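Local coordinates for protein restriction endonuclease (Mycobacterium sp., PDB 4F0P) that probably recognises modified DNA through its N-terminal domain and cleaves it with a C-terminal PD-(D/E)XK-type nuclease domain, at residues S280-T285 and T413-V418. Numbering follows the deposited sequence.
Sequences SAEAAT and TLAATV
A415 sets its methyl group against E282. Its CB lies 3.6 Å from the backbone O of E282 and is also touched by CG of the same glutamate. The E282 side chain starts with CG anti to the backbone N (chi1 -175°) and stays extended beyond it. This carries the carboxylate alongside helix 411-425 as far as A416, where OE1 comes nearest to CB. The contact there is van der Waals in kind. One turn further on, T285 points its CB at the other helix. Its methyl CG2 sits 4.0 Å from A415 O and 4.4 Å from V418 CG1. The small A415 side chain lets the backbones come close: the CA atoms of E282 and A415 are 5.9 Å apart. The short helical segments cross almost at right angles (98°), with their axes 8.7 Å apart.

T285 OG1 bonds back to A281 O at 3.2 Å, from above the carbonyl plane. A281 O also accepts from T285 N. The hydroxyl bond, with a weak one to R419, helps hold the threonine with its methyl turned to the partner helix. S280 is the N-cap of helix 281-292: its OG accepts from A283 N at 3.2 Å.

L286 and L289 continue the packing on A415, L414 and V418, while V307 of helix 298-315 also touches L414 and V418. The contact is plain helix-helix packing. It joins the start of helix 281-292 to helix 411-425, which follows strand 406-409, outermost within this chain in the five-stranded mixed sheet of the PD-(D/E)XK-type nuclease domain.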
loop_
_atom_site.group_PDB
_atom_site.type_symbol
_atom_site.label_atom_id
_atom_site.label_comp_id
_atom_site.label_asym_id
_atom_site.label_seq_id
_atom_site.Cartn_x
_atom_site.Cartn_y
_atom_site.Cartn_z
ATOM N N SER B 280 1.505 29.086 -20.644
ATOM C CA SER B 280 0.519 29.013 -19.571
ATOM C C SER B 280 1.033 29.627 -18.274
ATOM O O SER B 280 2.240 29.791 -18.088
ATOM C CB SER B 280 0.111 27.561 -19.324
ATOM O OG SER B 280 1.235 26.761 -18.999
ATOM N N ALA B 281 0.108 29.964 -17.381
ATOM C CA ALA B 281 0.463 30.482 -16.065
ATOM C C ALA B 281 1.151 29.389 -15.260
ATOM O O ALA B 281 2.076 29.652 -14.486
ATOM C CB ALA B 281 -0.780 30.977 -15.338
ATOM N N GLU B 282 0.691 28.160 -15.460
ATOM C CA GLU B 282 1.229 27.000 -14.764
ATOM C C GLU B 282 2.699 26.782 -15.114
ATOM O O GLU B 282 3.505 26.397 -14.259
ATOM C CB GLU B 282 0.403 25.764 -15.115
ATOM C CG GLU B 282 0.785 24.515 -14.350
ATOM C CD GLU B 282 -0.211 23.392 -14.553
ATOM O OE1 GLU B 282 -1.375 23.547 -14.120
ATOM O OE2 GLU B 282 0.167 22.363 -15.150
ATOM N N ALA B 283 3.043 27.038 -16.373
ATOM C CA ALA B 283 4.423 26.925 -16.831
ATOM C C ALA B 283 5.296 27.981 -16.165
ATOM O O ALA B 283 6.452 27.721 -15.826
ATOM C CB ALA B 283 4.494 27.048 -18.344
ATOM N N ALA B 284 4.736 29.173 -15.978
ATOM C CA ALA B 284 5.435 30.251 -15.290
ATOM C C ALA B 284 5.688 29.863 -13.838
ATOM O O ALA B 284 6.769 30.108 -13.293
ATOM C CB ALA B 284 4.629 31.539 -15.366
ATOM N N THR B 285 4.678 29.252 -13.223
ATOM C CA THR B 285 4.796 28.747 -11.860
ATOM C C THR B 285 5.921 27.721 -11.755
ATOM O O THR B 285 6.749 27.788 -10.846
ATOM C CB THR B 285 3.478 28.112 -11.375
ATOM O OG1 THR B 285 2.437 29.097 -11.388
ATOM C CG2 THR B 285 3.633 27.563 -9.964
ATOM N N THR B 413 2.141 18.295 -12.771
ATOM C CA THR B 413 1.399 17.968 -11.560
ATOM C C THR B 413 1.865 18.838 -10.397
ATOM O O THR B 413 1.052 19.446 -9.699
ATOM C CB THR B 413 1.568 16.482 -11.184
ATOM O OG1 THR B 413 1.154 15.658 -12.282
ATOM C CG2 THR B 413 0.735 16.139 -9.955
ATOM N N LEU B 414 3.181 18.894 -10.209
ATOM C CA LEU B 414 3.794 19.713 -9.168
ATOM C C LEU B 414 3.323 21.162 -9.241
ATOM O O LEU B 414 2.830 21.711 -8.258
ATOM C CB LEU B 414 5.321 19.648 -9.279
ATOM C CG LEU B 414 6.149 20.563 -8.371
ATOM C CD1 LEU B 414 5.937 20.211 -6.907
ATOM C CD2 LEU B 414 7.628 20.493 -8.734
ATOM N N ALA B 415 3.467 21.769 -10.415
ATOM C CA ALA B 415 3.090 23.164 -10.617
ATOM C C ALA B 415 1.609 23.414 -10.332
ATOM O O ALA B 415 1.259 24.374 -9.644
ATOM C CB ALA B 415 3.445 23.611 -12.027
ATOM N N ALA B 416 0.747 22.546 -10.858
ATOM C CA ALA B 416 -0.694 22.676 -10.647
ATOM C C ALA B 416 -1.041 22.611 -9.160
ATOM O O ALA B 416 -1.767 23.467 -8.627
ATOM C CB ALA B 416 -1.435 21.590 -11.412
ATOM N N THR B 417 -0.503 21.589 -8.500
ATOM C CA THR B 417 -0.732 21.366 -7.079
ATOM C C THR B 417 -0.270 22.564 -6.261
ATOM O O THR B 417 -0.957 22.990 -5.332
ATOM C CB THR B 417 0.003 20.103 -6.584
ATOM O OG1 THR B 417 -0.358 18.984 -7.403
ATOM C CG2 THR B 417 -0.361 19.803 -5.138
ATOM N N VAL B 418 0.888 23.110 -6.616
ATOM C CA VAL B 418 1.420 24.282 -5.929
ATOM C C VAL B 418 0.525 25.505 -6.136
ATOM O O VAL B 418 0.269 26.256 -5.194
ATOM C CB VAL B 418 2.873 24.586 -6.354
ATOM C CG1 VAL B 418 3.294 25.973 -5.893
ATOM C CG2 VAL B 418 3.815 23.533 -5.794
#